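Long-range contacts in cytochrome c, class II (Shewanella frigidimarina, PDB 4ULV), which binds a covalently attached heme c in a four-helix bundle and probably takes part in electron transfer and the binding of diatomic gases: residues A[20-25]-A[42-47]; A[50-55]-A[87-92]; A[54-59]-A[80-85]. All coordinates share one frame; numbering follows the deposited sequence.

Interaction 1 of 3, residues A[20-25]-A[42-47]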
loop_
_atom_site.group_PDB
_atom_site.type_symbol
_atom_site.label_atom_id
_atom_site.label_comp_id
_atom_site.label_asym_id
_atom_site.label_seq_id
_atom_site.Cartn_x
_atom_site.Cartn_y
_atom_site.Cartn_z
ATOM N N ALA A 20 -2.337 -8.975 1.916
ATOM C CA ALA A 20 -2.636 -10.221 2.704
ATOM C C ALA A 20 -2.945 -9.867 4.156
ATOM O O ALA A 20 -3.844 -10.435 4.785
ATOM C CB ALA A 20 -1.519 -11.216 2.631
ATOM N N TYR A 21 -2.224 -8.922 4.731
ATOM C CA TYR A 21 -2.477 -8.551 6.116
ATOM C C TYR A 21 -3.900 -7.986 6.289
ATOM O O TYR A 21 -4.598 -8.354 7.217
ATOM C CB TYR A 21 -1.444 -7.519 6.616
ATOM C CG TYR A 21 -1.696 -6.992 7.993
ATOM C CD1 TYR A 21 -1.256 -7.677 9.123
ATOM C CD2 TYR A 21 -2.482 -5.834 8.179
ATOM C CE1 TYR A 21 -1.507 -7.205 10.401
ATOM C CE2 TYR A 21 -2.752 -5.354 9.462
ATOM C CZ TYR A 21 -2.293 -6.064 10.564
ATOM O OH TYR A 21 -2.522 -5.632 11.825
ATOM N N ASN A 22 -4.285 -7.118 5.382
ATOM C CA ASN A 22 -5.585 -6.499 5.495
ATOM C C ASN A 22 -6.719 -7.458 5.159
ATOM O O ASN A 22 -7.686 -7.529 5.911
ATOM C CB ASN A 22 -5.608 -5.220 4.611
ATOM C CG ASN A 22 -4.917 -4.046 5.274
ATOM O OD1 ASN A 22 -5.508 -3.393 6.111
ATOM N ND2 ASN A 22 -3.631 -3.866 4.981
ATOM N N PHE A 23 -6.528 -8.204 4.083
ATOM C CA PHE A 23 -7.540 -9.181 3.690
ATOM C C PHE A 23 -7.687 -10.268 4.752
ATOM O O PHE A 23 -8.802 -10.775 5.023
ATOM C CB PHE A 23 -7.145 -9.792 2.351
ATOM C CG PHE A 23 -8.245 -10.605 1.690
ATOM C CD1 PHE A 23 -9.339 -9.976 1.172
ATOM C CD2 PHE A 23 -8.126 -11.952 1.514
ATOM C CE1 PHE A 23 -10.368 -10.662 0.569
ATOM C CE2 PHE A 23 -9.123 -12.662 0.908
ATOM C CZ PHE A 23 -10.252 -12.006 0.406
ATOM N N GLY A 24 -6.580 -10.693 5.330
ATOM C CA GLY A 24 -6.561 -11.681 6.415
ATOM C C GLY A 24 -7.268 -11.266 7.671
ATOM O O GLY A 24 -8.016 -12.010 8.287
ATOM N N ASP A 25 -7.096 -9.980 8.015
ATOM C CA ASP A 25 -7.848 -9.430 9.145
ATOM C C ASP A 25 -9.339 -9.440 8.934
ATOM O O ASP A 25 -10.125 -9.785 9.837
ATOM C CB ASP A 25 -7.345 -8.043 9.556
ATOM C CG ASP A 25 -7.863 -7.633 10.913
ATOM O OD1 ASP A 25 -7.507 -8.306 11.901
ATOM O OD2 ASP A 25 -8.620 -6.618 10.980
ATOM N N SER A 42 -14.478 -2.141 7.074
ATOM C CA SER A 42 -14.658 -1.259 5.920
ATOM C C SER A 42 -13.343 -0.581 5.498
ATOM O O SER A 42 -13.026 -0.538 4.359
ATOM C CB SER A 42 -15.705 -0.192 6.239
ATOM O OG SER A 42 -15.759 0.748 5.178
ATOM N N THR A 43 -12.637 -0.060 6.477
ATOM C CA THR A 43 -11.396 0.664 6.118
ATOM C C THR A 43 -10.303 -0.329 5.606
ATOM O O THR A 43 -9.539 0.044 4.687
ATOM C CB THR A 43 -10.956 1.589 7.232
ATOM O OG1 THR A 43 -10.293 2.727 6.640
ATOM C CG2 THR A 43 -10.109 0.879 8.220
ATOM N N ARG A 44 -10.347 -1.568 6.090
ATOM C CA ARG A 44 -9.499 -2.596 5.528
ATOM C C ARG A 44 -9.874 -2.918 4.113
ATOM O O ARG A 44 -9.009 -3.142 3.257
ATOM C CB ARG A 44 -9.415 -3.834 6.412
ATOM C CG ARG A 44 -8.695 -3.497 7.737
ATOM C CD ARG A 44 -7.900 -4.622 8.200
ATOM N NE ARG A 44 -7.529 -4.489 9.554
ATOM C CZ ARG A 44 -6.454 -3.827 9.965
ATOM N NH1 ARG A 44 -5.712 -3.185 9.091
ATOM N NH2 ARG A 44 -6.183 -3.834 11.254
ATOM N N ALA A 45 -11.193 -2.955 3.843
ATOM C CA ALA A 45 -11.596 -3.176 2.481
ATOM C C ALA A 45 -11.136 -2.037 1.572
ATOM O O ALA A 45 -10.703 -2.264 0.424
ATOM C CB ALA A 45 -13.145 -3.320 2.424
ATOM N N ASP A 46 -11.196 -0.807 2.067
ATOM C CA ASP A 46 -10.697 0.338 1.285
ATOM C C ASP A 46 -9.165 0.197 1.100
ATOM O O ASP A 46 -8.665 0.426 0.004
ATOM C CB ASP A 46 -11.044 1.641 2.006
ATOM C CG ASP A 46 -12.565 1.939 2.040
ATOM O OD1 ASP A 46 -13.219 1.572 1.064
ATOM O OD2 ASP A 46 -13.076 2.469 3.052
ATOM N N ASN A 47 -8.448 -0.274 2.128
ATOM C CA ASN A 47 -6.992 -0.541 1.986
ATOM C C ASN A 47 -6.748 -1.560 0.877
ATOM O O ASN A 47 -5.898 -1.396 -0.003
ATOM C CB ASN A 47 -6.397 -1.056 3.239
ATOM C CG ASN A 47 -6.287 -0.018 4.348
ATOM O OD1 ASN A 47 -6.379 1.205 4.064
ATOM N ND2 ASN A 47 -6.017 -0.416 5.566
HETATM O O HOH W 1 -7.953 -5.200 13.161
#

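Interaction 2 of 3, residues A[50-55]-A[87-92]. With HEC (heme c), chain C.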
loop_
_atom_site.group_PDB
_atom_site.type_symbol
_atom_site.label_atom_id
_atom_site.label_comp_id
_atom_site.label_asym_id
_atom_site.label_seq_id
_atom_site.Cartn_x
_atom_site.Cartn_y
_atom_site.Cartn_z
ATOM N N ALA A 50 -7.354 -0.119 -2.633
ATOM C CA ALA A 50 -6.256 0.781 -3.052
ATOM C C ALA A 50 -4.996 0.010 -3.346
ATOM O O ALA A 50 -4.318 0.204 -4.344
ATOM C CB ALA A 50 -5.992 1.808 -1.964
ATOM N N LEU A 51 -4.685 -0.940 -2.471
ATOM C CA LEU A 51 -3.476 -1.773 -2.607
ATOM C C LEU A 51 -3.485 -2.634 -3.825
ATOM O O LEU A 51 -2.472 -2.967 -4.421
ATOM C CB LEU A 51 -3.198 -2.605 -1.364
ATOM C CG LEU A 51 -2.732 -1.867 -0.101
ATOM C CD1 LEU A 51 -2.970 -2.696 1.169
ATOM C CD2 LEU A 51 -1.252 -1.400 -0.182
ATOM N N SER A 52 -4.702 -3.079 -4.222
ATOM C CA SER A 52 -4.830 -3.931 -5.354
ATOM C C SER A 52 -4.309 -3.353 -6.646
ATOM O O SER A 52 -3.961 -4.070 -7.583
ATOM C CB SER A 52 -6.301 -4.368 -5.545
ATOM O OG SER A 52 -7.076 -3.312 -6.077
ATOM N N LYS A 53 -4.238 -2.014 -6.680
ATOM C CA LYS A 53 -3.750 -1.314 -7.840
ATOM C C LYS A 53 -2.203 -1.141 -7.894
ATOM O O LYS A 53 -1.709 -0.634 -8.884
ATOM C CB LYS A 53 -4.390 0.067 -7.927
ATOM C CG LYS A 53 -5.923 0.012 -8.105
ATOM C CD LYS A 53 -6.514 1.376 -8.230
ATOM C CE LYS A 53 -7.090 1.811 -6.925
ATOM N NZ LYS A 53 -7.844 3.083 -7.066
ATOM N N ILE A 54 -1.569 -1.569 -6.821
ATOM C CA ILE A 54 -0.080 -1.338 -6.639
ATOM C C ILE A 54 0.831 -2.405 -7.298
ATOM O O ILE A 54 1.748 -2.045 -8.016
ATOM C CB ILE A 54 0.243 -1.158 -5.178
ATOM C CG1 ILE A 54 -0.473 0.023 -4.536
ATOM C CG2 ILE A 54 1.782 -1.004 -4.935
ATOM C CD1 ILE A 54 -0.261 1.314 -5.141
ATOM N N PRO A 55 0.578 -3.708 -7.114
ATOM C CA PRO A 55 1.662 -4.685 -7.494
ATOM C C PRO A 55 1.859 -4.884 -8.969
ATOM O O PRO A 55 2.970 -5.310 -9.384
ATOM C CB PRO A 55 1.233 -6.016 -6.868
ATOM C CG PRO A 55 -0.274 -5.852 -6.692
ATOM C CD PRO A 55 -0.496 -4.389 -6.364
ATOM N N ALA A 87 -9.549 -7.565 -12.964
ATOM C CA ALA A 87 -10.700 -8.120 -12.317
ATOM C C ALA A 87 -10.576 -8.133 -10.824
ATOM O O ALA A 87 -11.523 -7.855 -10.090
ATOM C CB ALA A 87 -11.015 -9.492 -12.847
ATOM N N PHE A 88 -9.305 -8.360 -10.357
ATOM C CA PHE A 88 -9.069 -8.267 -8.926
ATOM C C PHE A 88 -9.305 -6.835 -8.410
ATOM O O PHE A 88 -9.901 -6.619 -7.371
ATOM C CB PHE A 88 -7.629 -8.801 -8.614
ATOM C CG PHE A 88 -7.120 -8.476 -7.247
ATOM C CD1 PHE A 88 -7.870 -8.736 -6.109
ATOM C CD2 PHE A 88 -5.790 -8.024 -7.072
ATOM C CE1 PHE A 88 -7.372 -8.497 -4.844
ATOM C CE2 PHE A 88 -5.311 -7.765 -5.800
ATOM C CZ PHE A 88 -6.055 -8.008 -4.678
ATOM N N GLN A 89 -8.735 -5.856 -9.123
ATOM C CA GLN A 89 -8.947 -4.454 -8.726
ATOM C C GLN A 89 -10.445 -4.187 -8.664
ATOM O O GLN A 89 -10.913 -3.536 -7.730
ATOM C CB GLN A 89 -8.243 -3.490 -9.713
ATOM C CG GLN A 89 -6.695 -3.604 -9.684
ATOM C CD GLN A 89 -5.978 -2.765 -10.733
ATOM O OE1 GLN A 89 -6.600 -1.947 -11.442
ATOM N NE2 GLN A 89 -4.659 -2.913 -10.804
ATOM N N ASP A 90 -11.184 -4.671 -9.647
ATOM C CA ASP A 90 -12.646 -4.469 -9.667
ATOM C C ASP A 90 -13.341 -5.151 -8.459
ATOM O O ASP A 90 -14.208 -4.561 -7.807
ATOM C CB ASP A 90 -13.231 -5.039 -10.948
ATOM C CG ASP A 90 -12.907 -4.233 -12.180
ATOM O OD1 ASP A 90 -12.540 -3.007 -12.094
ATOM O OD2 ASP A 90 -13.085 -4.812 -13.311
ATOM N N ASN A 91 -13.020 -6.444 -8.207
ATOM C CA ASN A 91 -13.640 -7.096 -7.101
ATOM C C ASN A 91 -13.256 -6.562 -5.738
ATOM O O ASN A 91 -14.044 -6.529 -4.819
ATOM C CB ASN A 91 -13.517 -8.598 -7.251
ATOM C CG ASN A 91 -12.175 -9.161 -6.821
ATOM O OD1 ASN A 91 -11.664 -8.818 -5.761
ATOM N ND2 ASN A 91 -11.638 -10.097 -7.621
ATOM N N ALA A 92 -12.025 -6.039 -5.608
ATOM C CA ALA A 92 -11.636 -5.389 -4.362
ATOM C C ALA A 92 -12.451 -4.100 -4.144
ATOM O O ALA A 92 -12.864 -3.819 -3.021
ATOM C CB ALA A 92 -10.134 -5.086 -4.373
HETATM FE FE HEC C . -0.945 -12.730 -4.792
HETATM C CHA HEC C . 2.406 -13.156 -4.179
HETATM C CHB HEC C . -1.505 -12.561 -1.473
HETATM C CHC HEC C . -4.110 -11.666 -5.407
HETATM C CHD HEC C . -0.326 -12.794 -8.129
HETATM N NA HEC C . 0.292 -12.813 -3.109
HETATM C C1A HEC C . 1.621 -13.019 -3.030
HETATM C C2A HEC C . 2.062 -13.072 -1.701
HETATM C C3A HEC C . 0.951 -12.904 -0.935
HETATM C C4A HEC C . -0.147 -12.736 -1.839
HETATM C CMA HEC C . 0.874 -12.916 0.553
HETATM C CAA HEC C . 3.508 -13.293 -1.242
HETATM C CBA HEC C . 4.238 -11.940 -1.138
HETATM C CGA HEC C . 5.658 -12.075 -0.597
HETATM O O1A HEC C . 6.528 -12.518 -1.343
HETATM O O2A HEC C . 5.879 -11.689 0.562
HETATM N NB HEC C . -2.535 -12.092 -3.637
HETATM C C1B HEC C . -2.643 -12.205 -2.283
HETATM C C2B HEC C . -3.946 -12.018 -1.798
HETATM C C3B HEC C . -4.641 -11.760 -2.943
HETATM C C4B HEC C . -3.802 -11.812 -4.052
HETATM C CMB HEC C . -4.425 -12.165 -0.411
HETATM C CAB HEC C . -6.124 -11.475 -3.111
HETATM C CBB HEC C . -6.743 -10.608 -2.021
HETATM N NC HEC C . -2.060 -12.224 -6.500
HETATM C C1C HEC C . -3.404 -11.876 -6.568
HETATM C C2C HEC C . -3.814 -11.757 -7.910
HETATM C C3C HEC C . -2.716 -12.064 -8.711
HETATM C C4C HEC C . -1.662 -12.353 -7.766
HETATM C CMC HEC C . -5.241 -11.384 -8.322
HETATM C CAC HEC C . -2.593 -12.152 -10.201
HETATM C CBC HEC C . -3.494 -11.335 -11.076
HETATM N ND HEC C . 0.767 -12.904 -5.971
HETATM C C1D HEC C . 0.811 -13.036 -7.289
HETATM C C2D HEC C . 2.102 -13.413 -7.765
HETATM C C3D HEC C . 2.889 -13.414 -6.649
HETATM C C4D HEC C . 2.033 -13.160 -5.547
HETATM C CMD HEC C . 2.527 -13.640 -9.158
HETATM C CAD HEC C . 4.369 -13.632 -6.604
HETATM C CBD HEC C . 5.165 -12.331 -6.468
HETATM C CGD HEC C . 6.689 -12.549 -6.417
HETATM O O1D HEC C . 7.100 -13.519 -5.685
HETATM O O2D HEC C . 7.364 -11.809 -7.146
HETATM O O HOH W 2 -1.947 -3.877 -9.451
#

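Interaction 3 of 3, residues A[54-59]-A[80-85]. With HEC (heme c), chain C.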
loop_
_atom_site.group_PDB
_atom_site.type_symbol
_atom_site.label_atom_id
_atom_site.label_comp_id
_atom_site.label_asym_id
_atom_site.label_seq_id
_atom_site.Cartn_x
_atom_site.Cartn_y
_atom_site.Cartn_z
ATOM N N ILE A 54 -1.569 -1.569 -6.821
ATOM C CA ILE A 54 -0.080 -1.338 -6.639
ATOM C C ILE A 54 0.831 -2.405 -7.298
ATOM O O ILE A 54 1.748 -2.045 -8.016
ATOM C CB ILE A 54 0.243 -1.158 -5.178
ATOM C CG1 ILE A 54 -0.473 0.023 -4.536
ATOM C CG2 ILE A 54 1.782 -1.004 -4.935
ATOM C CD1 ILE A 54 -0.261 1.314 -5.141
ATOM N N PRO A 55 0.578 -3.708 -7.114
ATOM C CA PRO A 55 1.662 -4.685 -7.494
ATOM C C PRO A 55 1.859 -4.884 -8.969
ATOM O O PRO A 55 2.970 -5.310 -9.384
ATOM C CB PRO A 55 1.233 -6.016 -6.868
ATOM C CG PRO A 55 -0.274 -5.852 -6.692
ATOM C CD PRO A 55 -0.496 -4.389 -6.364
ATOM N N HIS A 56 0.837 -4.649 -9.828
ATOM C CA HIS A 56 0.987 -4.917 -11.240
ATOM C C HIS A 56 2.267 -4.267 -11.850
ATOM O O HIS A 56 2.916 -4.887 -12.717
ATOM C CB HIS A 56 -0.253 -4.446 -11.976
ATOM C CG HIS A 56 -0.189 -4.678 -13.431
ATOM N ND1 HIS A 56 0.185 -3.701 -14.322
ATOM C CD2 HIS A 56 -0.427 -5.774 -14.169
ATOM C CE1 HIS A 56 0.166 -4.182 -15.547
ATOM N NE2 HIS A 56 -0.198 -5.447 -15.476
ATOM N N GLU A 57 2.544 -3.033 -11.471
ATOM C CA GLU A 57 3.691 -2.268 -11.973
ATOM C C GLU A 57 5.012 -3.045 -11.829
ATOM O O GLU A 57 5.921 -2.850 -12.657
ATOM C CB GLU A 57 3.771 -0.956 -11.234
ATOM C CG GLU A 57 4.865 -0.020 -11.802
ATOM C CD GLU A 57 4.940 1.343 -11.190
ATOM O OE1 GLU A 57 4.075 1.662 -10.312
ATOM O OE2 GLU A 57 5.807 2.134 -11.661
ATOM N N GLY A 58 5.108 -3.881 -10.809
ATOM C CA GLY A 58 6.335 -4.646 -10.628
ATOM C C GLY A 58 6.570 -5.795 -11.593
ATOM O O GLY A 58 7.674 -6.364 -11.571
ATOM N N PHE A 59 5.584 -6.207 -12.386
ATOM C CA PHE A 59 5.738 -7.382 -13.252
ATOM C C PHE A 59 6.407 -7.097 -14.593
ATOM O O PHE A 59 5.832 -7.299 -15.686
ATOM C CB PHE A 59 4.416 -8.098 -13.399
ATOM C CG PHE A 59 4.000 -8.823 -12.145
ATOM C CD1 PHE A 59 4.459 -10.111 -11.869
ATOM C CD2 PHE A 59 3.193 -8.175 -11.176
ATOM C CE1 PHE A 59 4.100 -10.712 -10.694
ATOM C CE2 PHE A 59 2.855 -8.824 -10.007
ATOM C CZ PHE A 59 3.314 -10.113 -9.774
ATOM N N ASP A 80 -3.862 -12.449 -20.275
ATOM C CA ASP A 80 -4.670 -13.128 -19.278
ATOM C C ASP A 80 -4.333 -12.662 -17.867
ATOM O O ASP A 80 -5.214 -12.442 -17.054
ATOM C CB ASP A 80 -4.579 -14.658 -19.374
ATOM C CG ASP A 80 -5.471 -15.364 -18.364
ATOM O OD1 ASP A 80 -6.735 -15.256 -18.463
ATOM O OD2 ASP A 80 -4.879 -15.974 -17.462
ATOM N N PHE A 81 -3.021 -12.525 -17.579
ATOM C CA PHE A 81 -2.599 -12.002 -16.311
ATOM C C PHE A 81 -3.238 -10.632 -15.984
ATOM O O PHE A 81 -3.682 -10.385 -14.855
ATOM C CB PHE A 81 -1.052 -11.909 -16.253
ATOM C CG PHE A 81 -0.518 -11.459 -14.930
ATOM C CD1 PHE A 81 -0.325 -12.356 -13.912
ATOM C CD2 PHE A 81 -0.123 -10.125 -14.718
ATOM C CE1 PHE A 81 0.200 -11.999 -12.710
ATOM C CE2 PHE A 81 0.436 -9.752 -13.507
ATOM C CZ PHE A 81 0.630 -10.674 -12.498
ATOM N N ASP A 82 -3.156 -9.749 -16.973
ATOM C CA ASP A 82 -3.677 -8.385 -16.825
ATOM C C ASP A 82 -5.222 -8.386 -16.687
ATOM O O ASP A 82 -5.739 -7.604 -15.925
ATOM C CB ASP A 82 -3.262 -7.508 -18.013
ATOM C CG ASP A 82 -1.780 -7.223 -18.045
ATOM O OD1 ASP A 82 -1.062 -7.499 -17.039
ATOM O OD2 ASP A 82 -1.325 -6.668 -19.091
ATOM N N SER A 83 -5.913 -9.319 -17.368
ATOM C CA SER A 83 -7.361 -9.466 -17.197
ATOM C C SER A 83 -7.668 -9.880 -15.762
ATOM O O SER A 83 -8.496 -9.290 -15.106
ATOM C CB SER A 83 -7.848 -10.481 -18.200
ATOM O OG SER A 83 -9.235 -10.773 -18.003
ATOM N N LYS A 84 -6.924 -10.892 -15.253
ATOM C CA LYS A 84 -7.107 -11.306 -13.841
ATOM C C LYS A 84 -6.807 -10.144 -12.871
ATOM O O LYS A 84 -7.476 -9.931 -11.864
ATOM C CB LYS A 84 -6.224 -12.526 -13.476
ATOM C CG LYS A 84 -6.691 -13.798 -14.082
ATOM C CD LYS A 84 -5.870 -14.996 -13.535
ATOM C CE LYS A 84 -6.117 -16.344 -14.193
ATOM N NZ LYS A 84 -7.541 -16.642 -14.379
ATOM N N MET A 85 -5.706 -9.436 -13.133
ATOM C CA MET A 85 -5.357 -8.331 -12.236
ATOM C C MET A 85 -6.405 -7.219 -12.209
ATOM O O MET A 85 -6.730 -6.735 -11.126
ATOM C CB MET A 85 -3.977 -7.795 -12.574
ATOM C CG MET A 85 -3.456 -6.777 -11.551
ATOM S SD MET A 85 -2.993 -7.533 -9.997
ATOM C CE MET A 85 -1.448 -8.408 -10.387
HETATM FE FE HEC C . -0.945 -12.730 -4.792
HETATM C CHA HEC C . 2.406 -13.156 -4.179
HETATM C CHB HEC C . -1.505 -12.561 -1.473
HETATM C CHC HEC C . -4.110 -11.666 -5.407
HETATM C CHD HEC C . -0.326 -12.794 -8.129
HETATM N NA HEC C . 0.292 -12.813 -3.109
HETATM C C1A HEC C . 1.621 -13.019 -3.030
HETATM C C2A HEC C . 2.062 -13.072 -1.701
HETATM C C3A HEC C . 0.951 -12.904 -0.935
HETATM C C4A HEC C . -0.147 -12.736 -1.839
HETATM C CMA HEC C . 0.874 -12.916 0.553
HETATM C CAA HEC C . 3.508 -13.293 -1.242
HETATM C CBA HEC C . 4.238 -11.940 -1.138
HETATM C CGA HEC C . 5.658 -12.075 -0.597
HETATM O O1A HEC C . 6.528 -12.518 -1.343
HETATM O O2A HEC C . 5.879 -11.689 0.562
HETATM N NB HEC C . -2.535 -12.092 -3.637
HETATM C C1B HEC C . -2.643 -12.205 -2.283
HETATM C C2B HEC C . -3.946 -12.018 -1.798
HETATM C C3B HEC C . -4.641 -11.760 -2.943
HETATM C C4B HEC C . -3.802 -11.812 -4.052
HETATM C CMB HEC C . -4.425 -12.165 -0.411
HETATM C CAB HEC C . -6.124 -11.475 -3.111
HETATM C CBB HEC C . -6.743 -10.608 -2.021
HETATM N NC HEC C . -2.060 -12.224 -6.500
HETATM C C1C HEC C . -3.404 -11.876 -6.568
HETATM C C2C HEC C . -3.814 -11.757 -7.910
HETATM C C3C HEC C . -2.716 -12.064 -8.711
HETATM C C4C HEC C . -1.662 -12.353 -7.766
HETATM C CMC HEC C . -5.241 -11.384 -8.322
HETATM C CAC HEC C . -2.593 -12.152 -10.201
HETATM C CBC HEC C . -3.494 -11.335 -11.076
HETATM N ND HEC C . 0.767 -12.904 -5.971
HETATM C C1D HEC C . 0.811 -13.036 -7.289
HETATM C C2D HEC C . 2.102 -13.413 -7.765
HETATM C C3D HEC C . 2.889 -13.414 -6.649
HETATM C C4D HEC C . 2.033 -13.160 -5.547
HETATM C CMD HEC C . 2.527 -13.640 -9.158
HETATM C CAD HEC C . 4.369 -13.632 -6.604
HETATM C CBD HEC C . 5.165 -12.331 -6.468
HETATM C CGD HEC C . 6.689 -12.549 -6.417
HETATM O O1D HEC C . 7.100 -13.519 -5.685
HETATM O O2D HEC C . 7.364 -11.809 -7.146
#

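Interaction 1 of 3, residues A[20-25]-A[42-47]
Arg44 lays its guanidinium against three side chains of the 20-25 segment: the phenol ring of Tyr21 and the carboxylate of Asp25 stand nearly perpendicular to it, the Asn22 amide at 55°. Tyr21 brings CE2 over one face of the group, 3.7 Å from NH1. At the edge, NH1 gives a hydrogen bond to Asn22 OD1 (3.0 Å) and NE a salt bridge to Asp25 OD2 (2.8 Å), which it meets from above the carboxylate plane; Asp25 CG lies anti to the backbone N (chi1 -165°), beside Arg44 NE. Asn22 OD1 is gripped twice, because Asn47 ND2 donates to it from the opposite face of the amide, 3.1 Å away and nearly straight. An asparagine suits this buried place: its oxygen takes both donors while its ND2 bonds to Leu18 O and to Tyr11 OH of the second subunit. A water bridges Asp25 OD2 and Arg44 NH2, and Asp25 OD1 has its own salt bridge to Lys34. Glu57 of the second subunit binds both Arg44 NH2 and Tyr21 OH. The axes of 20-25 (on helix 5-30) and 42-47 (on helix 38-51) approach to 8.9 Å and run roughly antiparallel at 148°, neighbours in the cytochrome c' bundle, with helix 78-98 packed against Phe23 and Ala45.

Interaction 2 of 3, residues A[50-55]-A[87-92]
Ser52 sets its CB over one face of the Phe88 ring, offset toward the rim, in a CH-pi contact 3.9 Å from the ring centroid. The closest ring atom is CE2, 3.5 Å from Ser52 CB. On the opposite face lies the heme, whose meso carbon CHC also sits off centre, so the phenyl ring is a flat spacer between Ser52 and the porphyrin. Phe88 CG, anti to the backbone N (chi1 166°), lies against the methyl CMC; CB packs on the same methyl at 3.5 Å, and CE1 meets CBB, a carbon of one thioether-bearing arm. A flat apolar ring suits a place with Ser52 CB on one face and the porphyrin on the other. An alanine here would probably leave Ser52 CB without its aromatic partner and open a gap beside the heme substituents CAB and CBB. Helices 38-51 and 78-98 belong to the four-helix bundle of the cytochromes c', which encloses the heme; a type I beta turn runs from Leu51 to Ile54. The small Ser52, beside Ala92, lets the backbones come close, with Ser52 CA and Gln89 CA 5.3 Å apart. Ser52 OG bonds back to Ala49 O, and also packs 3.4 Å from Gln89 CA and near the methyl of Ala92. Gln89, extended beyond CG, carries its amide across Lys53 at about a right angle, its amide carbon CD lying 3.8 Å from Lys53 CG. Gln89 NE2 gives only a weak hydrogen bond to Ser52 O (3.5 Å), and a water that donates to Ser52 O is held weakly by the same NE2.

Interaction 3 of 3, residues A[54-59]-A[80-85]
His56 NE2 donates a 2.7 Å hydrogen bond to Asp82 OD1, which lies in the plane of the imidazole but is itself approached from above the carboxylate plane. The two flat groups are turned 68° apart. With CG anti to the backbone N (chi1 180°), the imidazole of His56 extends to the Asp82 side. His56 CB packs on Met85 CG at 4.0 Å. Nearer the heme, Phe81 turns its edge to the face of Phe59 in an edge-to-face pair, planes at 60°, with CZ poised 3.6 Å above the centre of the ring. In this cytochrome c' the loop after helix 38-51 thereby closes against helix 78-98 beside the heme. Each apolar residue touches the cofactor: Phe59 CE1 lies 3.7 Å from the methyl CMD, Phe81 takes the heme carbon CBC over one face, and Met85, bent at chi2 and chi3, brings CE within 3.6 Å of CBC. Aromatic rings and a bendable thioether suit contacts with the heme periphery, while histidine offers an N-H for the carboxylate of Asp82. Arg12, a heme-binding residue, makes a cation-pi contact with Phe59, and Tyr125 of helix 104-125 meets Phe81 edge-to-face.

Overall arrangement
The three contacts follow one another along the bundle. Interaction 1 joins helices 5-30 and 38-51, and interaction 2 sets 50-55 against helix 78-98; their centres are 12 Å apart and they touch where Asn22 ND2 packs on Leu51 CD1 at 4.0 Å. Interactions 2 and 3, centres 9 Å apart, share Ile54 and Pro55 and both use helix 78-98, lining neighbouring parts of the heme pocket. The polar contact of interaction 1 stands farther off, the Tyr21 side chain about 8 Å from the heme, although Ala20 and Phe23 of the same segment touch it; its centre is 19 Å from that of interaction 3. Yet Glu57 of 54-59 meets interaction 1 of the other subunit.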